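Local coordinates for protein uronate isomerase (Caulobacter crescentus, PDB 2Q01) that catalyses the isomerisation of D-glucuronate to D-fructuronate and of D-galacturonate to D-tagaturonate in pentose and glucuronate interconversion, at residues V225-Y231 with A267-F271; E172-E176 with Y197-V202; F123-F129 with Y141-I145; V32-I38 with H429-R433. All blocks are in the same frame, centred on the assembly; numbering follows the deposited sequence.

Contact 1 (V225-Y231 with A267-F271)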
# COMPACT_ATOMS: atom_id res chain seq x y z
N VAL B 225 -42.98 -3.81 12.67
CA VAL B 225 -41.62 -3.64 12.18
C VAL B 225 -41.48 -2.45 11.22
O VAL B 225 -40.38 -1.91 11.01
CB VAL B 225 -41.14 -5.00 11.62
CG1 VAL B 225 -40.58 -4.91 10.23
CG2 VAL B 225 -40.18 -5.63 12.58
N TYR B 226 -42.61 -2.01 10.68
CA TYR B 226 -42.66 -0.88 9.75
C TYR B 226 -42.97 0.44 10.48
O TYR B 226 -43.43 1.41 9.86
CB TYR B 226 -43.68 -1.14 8.64
CG TYR B 226 -43.51 -2.47 7.93
CD1 TYR B 226 -42.56 -2.63 6.91
CD2 TYR B 226 -44.29 -3.58 8.27
CE1 TYR B 226 -42.41 -3.85 6.26
CE2 TYR B 226 -44.14 -4.80 7.63
CZ TYR B 226 -43.20 -4.93 6.63
OH TYR B 226 -43.05 -6.14 5.99
N SER B 227 -42.71 0.47 11.78
CA SER B 227 -42.82 1.68 12.60
C SER B 227 -41.61 1.75 13.53
O SER B 227 -41.22 0.73 14.11
CB SER B 227 -44.13 1.68 13.39
OG SER B 227 -44.09 2.58 14.48
N TRP B 228 -41.05 2.94 13.68
CA TRP B 228 -39.68 3.13 14.20
C TRP B 228 -39.35 2.56 15.58
O TRP B 228 -38.45 1.72 15.70
CB TRP B 228 -39.28 4.61 14.12
CG TRP B 228 -37.92 4.94 14.67
CD1 TRP B 228 -37.65 5.80 15.71
CD2 TRP B 228 -36.65 4.44 14.22
NE1 TRP B 228 -36.29 5.87 15.93
CE2 TRP B 228 -35.66 5.05 15.03
CE3 TRP B 228 -36.25 3.55 13.22
CZ2 TRP B 228 -34.29 4.78 14.86
CZ3 TRP B 228 -34.90 3.28 13.06
CH2 TRP B 228 -33.94 3.90 13.87
N LYS B 229 -40.06 3.01 16.61
CA LYS B 229 -39.76 2.60 17.98
C LYS B 229 -39.95 1.11 18.21
O LYS B 229 -39.27 0.51 19.05
CB LYS B 229 -40.57 3.43 18.99
CG LYS B 229 -39.83 4.70 19.45
CD LYS B 229 -40.78 5.74 20.05
CE LYS B 229 -41.43 6.61 18.98
NZ LYS B 229 -42.44 7.55 19.55
N SER B 230 -40.87 0.50 17.45
CA SER B 230 -41.09 -0.94 17.56
C SER B 230 -40.26 -1.76 16.57
O SER B 230 -40.22 -2.99 16.66
CB SER B 230 -42.59 -1.27 17.44
OG SER B 230 -43.14 -0.78 16.24
N TYR B 231 -39.60 -1.08 15.63
CA TYR B 231 -38.58 -1.70 14.78
C TYR B 231 -37.33 -1.87 15.63
O TYR B 231 -36.64 -2.89 15.56
CB TYR B 231 -38.30 -0.81 13.56
CG TYR B 231 -37.04 -1.14 12.78
CD1 TYR B 231 -37.03 -2.14 11.80
CD2 TYR B 231 -35.86 -0.42 13.00
CE1 TYR B 231 -35.89 -2.42 11.08
CE2 TYR B 231 -34.70 -0.71 12.29
CZ TYR B 231 -34.73 -1.70 11.33
OH TYR B 231 -33.58 -1.98 10.62
N ALA B 267 -34.06 10.31 12.85
CA ALA B 267 -33.94 8.90 12.55
C ALA B 267 -35.28 8.31 12.13
O ALA B 267 -35.36 7.51 11.19
CB ALA B 267 -33.37 8.15 13.75
N GLU B 268 -36.34 8.70 12.84
CA GLU B 268 -37.71 8.27 12.53
C GLU B 268 -38.17 8.81 11.17
O GLU B 268 -38.76 8.07 10.38
CB GLU B 268 -38.67 8.69 13.65
CG GLU B 268 -40.11 8.23 13.45
CD GLU B 268 -40.85 7.96 14.75
OE1 GLU B 268 -40.47 8.54 15.80
OE2 GLU B 268 -41.82 7.17 14.71
N ALA B 269 -37.88 10.09 10.92
CA ALA B 269 -38.15 10.74 9.64
C ALA B 269 -37.54 9.98 8.48
O ALA B 269 -38.23 9.69 7.50
CB ALA B 269 -37.64 12.18 9.65
N LEU B 270 -36.26 9.66 8.60
CA LEU B 270 -35.51 8.93 7.57
C LEU B 270 -36.04 7.52 7.38
O LEU B 270 -36.16 7.04 6.25
CB LEU B 270 -34.02 8.90 7.94
CG LEU B 270 -33.04 8.07 7.12
CD1 LEU B 270 -32.92 8.63 5.72
CD2 LEU B 270 -31.71 8.07 7.82
N PHE B 271 -36.35 6.86 8.50
CA PHE B 271 -36.94 5.52 8.50
C PHE B 271 -38.26 5.50 7.74
O PHE B 271 -38.48 4.63 6.88
CB PHE B 271 -37.13 5.04 9.95
CG PHE B 271 -37.76 3.68 10.07
CD1 PHE B 271 -39.06 3.55 10.55
CD2 PHE B 271 -37.07 2.54 9.71
CE1 PHE B 271 -39.66 2.30 10.65
CE2 PHE B 271 -37.65 1.29 9.81
CZ PHE B 271 -38.95 1.16 10.29
O HOH W 1 -42.30 4.89 16.09
O HOH W 2 -42.51 5.39 12.78

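Contact 2 (E172-E176 with Y197-V202)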
# COMPACT_ATOMS: atom_id res chain seq x y z
N GLU B 172 -26.45 -15.64 11.60
CA GLU B 172 -27.87 -15.57 11.22
C GLU B 172 -28.40 -14.15 11.33
O GLU B 172 -27.89 -13.34 12.10
CB GLU B 172 -28.76 -16.48 12.10
CG GLU B 172 -28.09 -17.68 12.77
CD GLU B 172 -27.72 -18.81 11.83
OE1 GLU B 172 -26.52 -19.13 11.75
OE2 GLU B 172 -28.62 -19.40 11.19
N GLY B 173 -29.43 -13.84 10.54
CA GLY B 173 -30.14 -12.57 10.64
C GLY B 173 -31.29 -12.66 11.63
O GLY B 173 -31.66 -13.75 12.05
N PRO B 174 -31.88 -11.50 12.00
CA PRO B 174 -32.99 -11.40 12.95
C PRO B 174 -34.29 -12.00 12.41
O PRO B 174 -35.20 -12.30 13.19
CB PRO B 174 -33.17 -9.89 13.14
CG PRO B 174 -32.02 -9.25 12.48
CD PRO B 174 -31.49 -10.18 11.47
N HIS B 175 -34.36 -12.15 11.09
CA HIS B 175 -35.52 -12.70 10.41
C HIS B 175 -35.54 -14.23 10.32
O HIS B 175 -36.59 -14.81 10.06
CB HIS B 175 -35.65 -12.10 9.00
CG HIS B 175 -34.45 -12.33 8.12
ND1 HIS B 175 -33.31 -11.57 8.20
CD2 HIS B 175 -34.24 -13.23 7.14
CE1 HIS B 175 -32.43 -12.00 7.31
NE2 HIS B 175 -32.97 -13.01 6.65
N GLU B 176 -34.40 -14.88 10.55
CA GLU B 176 -34.35 -16.36 10.56
C GLU B 176 -34.41 -16.97 11.96
O GLU B 176 -34.12 -16.29 12.95
CB GLU B 176 -33.16 -16.91 9.76
CG GLU B 176 -32.04 -15.91 9.50
CD GLU B 176 -31.07 -16.39 8.43
OE1 GLU B 176 -31.39 -17.36 7.72
OE2 GLU B 176 -29.98 -15.78 8.31
N TYR B 197 -25.25 -12.08 15.45
CA TYR B 197 -26.36 -11.25 14.99
C TYR B 197 -25.99 -10.40 13.77
O TYR B 197 -25.21 -9.46 13.89
CB TYR B 197 -26.81 -10.34 16.13
CG TYR B 197 -28.11 -9.59 15.90
CD1 TYR B 197 -29.34 -10.23 16.07
CD2 TYR B 197 -28.11 -8.24 15.56
CE1 TYR B 197 -30.52 -9.55 15.88
CE2 TYR B 197 -29.30 -7.55 15.37
CZ TYR B 197 -30.50 -8.22 15.54
OH TYR B 197 -31.69 -7.57 15.35
N ARG B 198 -26.55 -10.73 12.61
CA ARG B 198 -26.25 -10.00 11.38
C ARG B 198 -27.50 -9.37 10.76
O ARG B 198 -28.14 -9.98 9.90
CB ARG B 198 -25.58 -10.93 10.37
CG ARG B 198 -24.84 -10.20 9.26
CD ARG B 198 -24.74 -11.06 8.01
NE ARG B 198 -24.00 -10.38 6.96
CZ ARG B 198 -22.71 -10.57 6.69
NH1 ARG B 198 -21.99 -11.44 7.40
NH2 ARG B 198 -22.13 -9.89 5.71
N PRO B 199 -27.84 -8.13 11.18
CA PRO B 199 -29.09 -7.49 10.79
C PRO B 199 -29.15 -6.87 9.38
O PRO B 199 -30.13 -6.20 9.06
CB PRO B 199 -29.27 -6.41 11.86
CG PRO B 199 -27.90 -6.05 12.26
CD PRO B 199 -27.03 -7.27 12.06
N ASP B 200 -28.12 -7.13 8.57
CA ASP B 200 -27.93 -6.51 7.24
C ASP B 200 -29.16 -6.45 6.33
O ASP B 200 -29.36 -5.45 5.65
CB ASP B 200 -26.80 -7.22 6.49
CG ASP B 200 -25.43 -6.97 7.10
OD1 ASP B 200 -25.33 -6.25 8.12
OD2 ASP B 200 -24.45 -7.49 6.54
N ALA B 201 -29.95 -7.52 6.31
CA ALA B 201 -31.10 -7.61 5.42
C ALA B 201 -32.29 -6.72 5.82
O ALA B 201 -33.10 -6.34 4.97
CB ALA B 201 -31.54 -9.05 5.25
N VAL B 202 -32.39 -6.37 7.11
CA VAL B 202 -33.46 -5.50 7.59
C VAL B 202 -32.96 -4.08 7.86
O VAL B 202 -33.65 -3.26 8.47
CB VAL B 202 -34.21 -6.08 8.84
CG1 VAL B 202 -34.88 -7.39 8.51
CG2 VAL B 202 -33.27 -6.25 10.02

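Contact 3 (F123-F129 with Y141-I145)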
# COMPACT_ATOMS: atom_id res chain seq x y z
N PHE B 123 -6.35 -32.79 2.36
CA PHE B 123 -6.05 -34.04 1.67
C PHE B 123 -5.10 -34.92 2.46
O PHE B 123 -5.32 -36.12 2.57
CB PHE B 123 -5.46 -33.78 0.28
CG PHE B 123 -6.43 -33.17 -0.70
CD1 PHE B 123 -5.96 -32.40 -1.75
CD2 PHE B 123 -7.80 -33.36 -0.58
CE1 PHE B 123 -6.83 -31.83 -2.67
CE2 PHE B 123 -8.68 -32.80 -1.49
CZ PHE B 123 -8.20 -32.03 -2.54
N SER B 124 -4.05 -34.32 3.02
CA SER B 124 -3.00 -35.07 3.71
C SER B 124 -3.27 -35.34 5.19
O SER B 124 -2.91 -36.40 5.70
CB SER B 124 -1.64 -34.39 3.55
OG SER B 124 -1.61 -33.16 4.24
N GLN B 125 -3.89 -34.38 5.89
CA GLN B 125 -4.12 -34.51 7.33
C GLN B 125 -5.50 -35.07 7.68
O GLN B 125 -5.64 -35.83 8.64
CB GLN B 125 -3.90 -33.19 8.07
CG GLN B 125 -2.58 -32.49 7.78
CD GLN B 125 -1.38 -33.24 8.30
OE1 GLN B 125 -0.44 -33.51 7.57
NE2 GLN B 125 -1.42 -33.60 9.59
N VAL B 126 -6.53 -34.68 6.93
CA VAL B 126 -7.90 -35.11 7.24
C VAL B 126 -8.21 -36.46 6.58
O VAL B 126 -8.79 -37.34 7.21
CB VAL B 126 -8.97 -34.02 6.89
CG1 VAL B 126 -10.36 -34.43 7.36
CG2 VAL B 126 -8.60 -32.68 7.52
N PHE B 127 -7.78 -36.62 5.33
CA PHE B 127 -8.07 -37.85 4.59
C PHE B 127 -6.90 -38.83 4.48
O PHE B 127 -7.11 -40.02 4.24
CB PHE B 127 -8.58 -37.53 3.19
CG PHE B 127 -9.93 -36.89 3.17
CD1 PHE B 127 -10.08 -35.58 2.77
CD2 PHE B 127 -11.06 -37.61 3.57
CE1 PHE B 127 -11.33 -34.98 2.76
CE2 PHE B 127 -12.31 -37.01 3.57
CZ PHE B 127 -12.45 -35.70 3.16
N GLY B 128 -5.68 -38.33 4.65
CA GLY B 128 -4.50 -39.17 4.60
C GLY B 128 -4.12 -39.62 3.20
O GLY B 128 -3.66 -40.75 3.02
N PHE B 129 -4.31 -38.74 2.22
CA PHE B 129 -3.85 -38.98 0.85
C PHE B 129 -2.33 -38.90 0.77
O PHE B 129 -1.70 -38.17 1.54
CB PHE B 129 -4.47 -37.99 -0.13
CG PHE B 129 -5.86 -38.35 -0.56
CD1 PHE B 129 -6.96 -37.73 0.01
CD2 PHE B 129 -6.07 -39.32 -1.53
CE1 PHE B 129 -8.25 -38.06 -0.38
CE2 PHE B 129 -7.36 -39.66 -1.93
CZ PHE B 129 -8.45 -39.02 -1.35
N TYR B 141 -9.35 -40.00 -5.89
CA TYR B 141 -9.67 -38.98 -4.89
C TYR B 141 -11.17 -38.92 -4.58
O TYR B 141 -11.56 -38.88 -3.42
CB TYR B 141 -9.21 -37.60 -5.34
CG TYR B 141 -7.93 -37.10 -4.72
CD1 TYR B 141 -6.69 -37.46 -5.25
CD2 TYR B 141 -7.96 -36.24 -3.62
CE1 TYR B 141 -5.50 -36.99 -4.69
CE2 TYR B 141 -6.78 -35.77 -3.05
CZ TYR B 141 -5.55 -36.14 -3.59
OH TYR B 141 -4.38 -35.67 -3.04
N PHE B 142 -11.99 -38.92 -5.63
CA PHE B 142 -13.44 -38.75 -5.49
C PHE B 142 -14.07 -39.81 -4.61
O PHE B 142 -14.62 -39.48 -3.56
CB PHE B 142 -14.14 -38.71 -6.86
CG PHE B 142 -15.62 -38.40 -6.77
CD1 PHE B 142 -16.56 -39.42 -6.82
CD2 PHE B 142 -16.06 -37.09 -6.60
CE1 PHE B 142 -17.93 -39.14 -6.72
CE2 PHE B 142 -17.41 -36.80 -6.50
CZ PHE B 142 -18.35 -37.82 -6.56
N ASP B 143 -13.96 -41.07 -5.02
CA ASP B 143 -14.64 -42.15 -4.32
C ASP B 143 -14.01 -42.55 -2.98
O ASP B 143 -14.68 -43.14 -2.14
CB ASP B 143 -14.89 -43.37 -5.22
CG ASP B 143 -13.69 -43.75 -6.06
OD1 ASP B 143 -13.87 -44.02 -7.27
OD2 ASP B 143 -12.56 -43.77 -5.53
N ARG B 144 -12.74 -42.20 -2.77
CA ARG B 144 -12.11 -42.40 -1.46
C ARG B 144 -12.56 -41.36 -0.42
O ARG B 144 -12.65 -41.68 0.76
CB ARG B 144 -10.59 -42.45 -1.54
CG ARG B 144 -10.05 -43.81 -1.97
CD ARG B 144 -8.84 -44.21 -1.13
NE ARG B 144 -7.61 -43.54 -1.55
CZ ARG B 144 -6.59 -43.26 -0.74
NH1 ARG B 144 -5.51 -42.66 -1.22
NH2 ARG B 144 -6.65 -43.57 0.55
N ILE B 145 -12.83 -40.14 -0.88
CA ILE B 145 -13.43 -39.10 -0.03
C ILE B 145 -14.89 -39.44 0.25
O ILE B 145 -15.34 -39.40 1.39
CB ILE B 145 -13.30 -37.69 -0.66
CG1 ILE B 145 -11.85 -37.20 -0.61
CG2 ILE B 145 -14.20 -36.68 0.05
CD1 ILE B 145 -11.55 -36.00 -1.53

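Contact 4 (V32-I38 with H429-R433)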
# COMPACT_ATOMS: atom_id res chain seq x y z
N VAL B 32 1.71 -23.92 20.50
CA VAL B 32 0.43 -23.38 20.09
C VAL B 32 -0.37 -24.28 19.12
O VAL B 32 -1.60 -24.18 19.05
CB VAL B 32 0.67 -21.93 19.56
CG1 VAL B 32 0.09 -21.68 18.21
CG2 VAL B 32 0.21 -20.91 20.59
N LYS B 33 0.32 -25.20 18.44
CA LYS B 33 -0.26 -26.03 17.36
C LYS B 33 -1.41 -26.95 17.77
O LYS B 33 -2.23 -27.33 16.93
CB LYS B 33 0.82 -26.85 16.64
CG LYS B 33 1.45 -27.98 17.44
CD LYS B 33 2.62 -28.59 16.68
CE LYS B 33 3.51 -29.40 17.61
NZ LYS B 33 4.90 -29.53 17.07
N ASP B 34 -1.45 -27.31 19.05
CA ASP B 34 -2.39 -28.29 19.56
C ASP B 34 -3.41 -27.68 20.51
O ASP B 34 -4.22 -28.39 21.10
CB ASP B 34 -1.64 -29.44 20.24
CG ASP B 34 -0.97 -30.37 19.24
OD1 ASP B 34 -1.63 -30.80 18.27
OD2 ASP B 34 0.23 -30.69 19.43
N LEU B 35 -3.36 -26.35 20.66
CA LEU B 35 -4.38 -25.62 21.41
C LEU B 35 -5.73 -25.74 20.71
O LEU B 35 -5.78 -25.90 19.48
CB LEU B 35 -3.99 -24.14 21.55
CG LEU B 35 -2.96 -23.74 22.61
CD1 LEU B 35 -2.64 -22.27 22.49
CD2 LEU B 35 -3.45 -24.06 24.02
N PRO B 36 -6.84 -25.69 21.48
CA PRO B 36 -8.15 -25.77 20.85
C PRO B 36 -8.42 -24.62 19.89
O PRO B 36 -7.89 -23.52 20.07
CB PRO B 36 -9.12 -25.70 22.04
CG PRO B 36 -8.31 -26.13 23.22
CD PRO B 36 -6.95 -25.57 22.94
N ILE B 37 -9.22 -24.89 18.86
CA ILE B 37 -9.60 -23.87 17.89
C ILE B 37 -10.76 -23.01 18.42
O ILE B 37 -11.81 -23.53 18.81
CB ILE B 37 -9.96 -24.53 16.53
CG1 ILE B 37 -8.71 -25.09 15.86
CG2 ILE B 37 -10.66 -23.53 15.60
CD1 ILE B 37 -8.99 -26.09 14.76
N ILE B 38 -10.54 -21.71 18.46
CA ILE B 38 -11.61 -20.76 18.76
C ILE B 38 -11.96 -20.01 17.49
O ILE B 38 -11.13 -19.29 16.92
CB ILE B 38 -11.22 -19.78 19.89
CG1 ILE B 38 -10.95 -20.56 21.17
CG2 ILE B 38 -12.33 -18.75 20.11
CD1 ILE B 38 -10.08 -19.81 22.13
N HIS B 429 -6.74 -22.35 10.58
CA HIS B 429 -6.19 -22.01 11.89
C HIS B 429 -4.73 -22.38 12.03
O HIS B 429 -3.99 -21.68 12.70
CB HIS B 429 -7.02 -22.63 13.01
CG HIS B 429 -8.13 -21.76 13.48
ND1 HIS B 429 -9.34 -21.68 12.83
CD2 HIS B 429 -8.21 -20.91 14.53
CE1 HIS B 429 -10.12 -20.82 13.47
NE2 HIS B 429 -9.46 -20.34 14.50
N ASP B 430 -4.31 -23.47 11.38
CA ASP B 430 -2.90 -23.86 11.33
C ASP B 430 -2.05 -22.83 10.60
O ASP B 430 -0.95 -22.50 11.06
CB ASP B 430 -2.73 -25.23 10.68
CG ASP B 430 -1.39 -25.85 11.01
OD1 ASP B 430 -0.49 -25.85 10.14
OD2 ASP B 430 -1.23 -26.32 12.15
N VAL B 431 -2.55 -22.33 9.47
CA VAL B 431 -1.88 -21.27 8.70
C VAL B 431 -1.71 -20.00 9.55
O VAL B 431 -0.65 -19.39 9.56
CB VAL B 431 -2.67 -20.94 7.39
CG1 VAL B 431 -2.15 -19.67 6.71
CG2 VAL B 431 -2.60 -22.09 6.44
N ALA B 432 -2.77 -19.64 10.28
CA ALA B 432 -2.73 -18.49 11.20
C ALA B 432 -1.63 -18.63 12.24
O ALA B 432 -0.90 -17.69 12.51
CB ALA B 432 -4.07 -18.34 11.89
N ARG B 433 -1.53 -19.83 12.81
CA ARG B 433 -0.55 -20.13 13.85
C ARG B 433 0.91 -20.13 13.36
O ARG B 433 1.79 -19.66 14.08
CB ARG B 433 -0.91 -21.45 14.53
CG ARG B 433 -2.20 -21.33 15.34
CD ARG B 433 -2.80 -22.68 15.71
NE ARG B 433 -4.06 -22.47 16.44
CZ ARG B 433 -4.69 -23.38 17.16
NH1 ARG B 433 -4.22 -24.62 17.28
NH2 ARG B 433 -5.81 -23.05 17.78
O HOH W 3 -2.87 -26.06 14.29

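Contact 1 (V225-Y231 with A267-F271)
Here two helices meet through an aromatic contact: the first turn of helix 228-244, with the loop leading into it, packs against the middle of helix 264-276, and the centre of the contact lies about 30 Å from the centre of the chain. F271 and W228 bury the most surface. V225 O is 3.5 Å from F271 CZ, near the plane of the F271 ring, while W228 CE3 lies over one of its faces, 3.5 Å from F271 CG. The six-membered ring of W228 and the F271 ring sit obliquely, centroids 5.2 Å apart and planes at 50°. Y231 takes a similar slanted position, its CB 3.9 Å from F271 CZ. W228 also reaches along the partner helix, where its CZ2 comes within 3.7 Å of A267 CB.

No direct hydrogen bond crosses the interface; two waters do that work toward the solvent side. One accepts from W228 N and the other from K229 N, each at 3.0 Å, and both donate to E268 OE2 at 2.7 Å, so a single carboxylate oxygen reaches two backbone NH groups of the opening helical turn through the waters. K229 NZ stays 4.4 Å from E268 OE1, too far for a salt bridge. F287 and M291 of helix 281-302 touch both W228 and Y231. The result is an aromatic cluster of W228, Y231 and F271 wedged between helices, with water bridges at its side.

Contact 2 (E172-E176 with Y197-V202)
P174 is the most deeply engaged residue, followed by H175 and Y197. The proline sits in a type I turn, G173 to E176, and its CA-to-CB bond points toward the other loop: P174 CG lies 3.6 Å from Y197 CZ and 4.1 Å from V202 CG2, while P174 CD is 3.7 Å from P199 CA. Y197 starts away from the contact, but its t rotamer brings the phenol back to the proline, and its OH is hydrogen-bonded to H235. H175 has chi1 near +60°, with H175 CE1 resting 3.7 Å from A201 CB. A single beta bridge pairs E172 with Y197; across the segments it is seen as R198 N donating to E172 O at 3.0 Å.

These loops follow the neighbouring parallel strands 165-169 and 192-194. Helix 210-221 packs on P174 and V202 through F217, helix 228-244 on Y197, P199 and V202, and strand 249-252 lies alongside, its D251 forming a salt bridge with R198.

Contact 3 (F123-F129 with Y141-I145)
F123 stands in the wide, pi-type last turn of helix 114-126 and opens the contact by presenting a ring face to Y141: the edge of the tyrosine points at it, centroids 4.8 Å apart and planes at 72°, with F123 CG 3.5 Å from Y141 CE2. At F127, just beyond the helix, I145 CG1 of helix 138-149 stands almost on the ring normal, 3.9 Å from the F127 centroid, a clear CH-pi contact. G128 leaves the helical conformation with positive phi, and F129 N donates to F123 O at 2.8 Å. F129 has the largest area buried by the contact. Its ring stacks face to face on Y141, centroids 3.8 Å apart and planes at 8°, while F129 CE1 is 3.7 Å from I145 CG1. On the exposed side R144 lays a guanidinium face over F129 CE2, and R144 NH1 comes 3.4 Å from F129 CD2. Y141 OH bonds to E131 O in the connection between the helices. W100 and L7 also touch Y141. Two consecutive helices, 114-126 and 138-149, are thus joined by an aromatic cluster of F123, F129 and Y141.

Contact 4 (V32-I38 with H429-R433)
In this TIM-barrel protein, helix 425-445 from the C-terminal part of the chain packs on the start of strand 37-39, an arrangement consistent with closing the barrel between its two ends in sequence. R433 does most of the work. Its chi1 is m and the rest of the chain is extended, with chi2 and chi3 both t, which carries the guanidinium across to the turn and strand entrance. There R433 NH1 donates to L35 O at 3.0 Å, and R433 NH2 makes weak bonds to P36 O at 3.1 Å and L35 O at 3.3 Å. The type I turn from V32 to L35 curls round this group, placing V32 O over the guanidinium face without a hydrogen bond, while V32 CG1 packs 3.7 Å from R433 CG. One turn earlier, H429 holds chi1 near -90° and chi2 near 82°. That sets its ring with one face under I37, whose CG2 is 3.5 Å from the H429 centroid and 7° off the normal, and lets H429 NE2 donate to I38 O at 3.1 Å. T462 and Y463 of helix 451-469 pack against V32 and P36 respectively. At the outer edge a water donates to K33 O at 3.0 Å and to D430 OD2 at 2.7 Å.

Contacts 2, 3 and 4 are buried, whereas contact 1 is partly open and lies farthest from the chain's centre. Contacts 1 and 2 adjoin: helix 228-244 supplies one side of contact 1 and packs on the second loop of contact 2, and Y231 OH and V202 O are 2.5 Å apart, a probable hydrogen bond. Contacts 2 and 4 concern the same parallel sheet but sit at opposite ends of its strands, contact 4 where 37-39 begins and contact 2 beyond the ends of 165-169 and 192-194. Chemistry follows location: the helix pairs of contacts 1 and 3 rely on rings with no direct hydrogen bond, while contacts 2 and 4, at strand ends, satisfy backbone carbonyls, through a main-chain NH in contact 2 and side chains in contact 4.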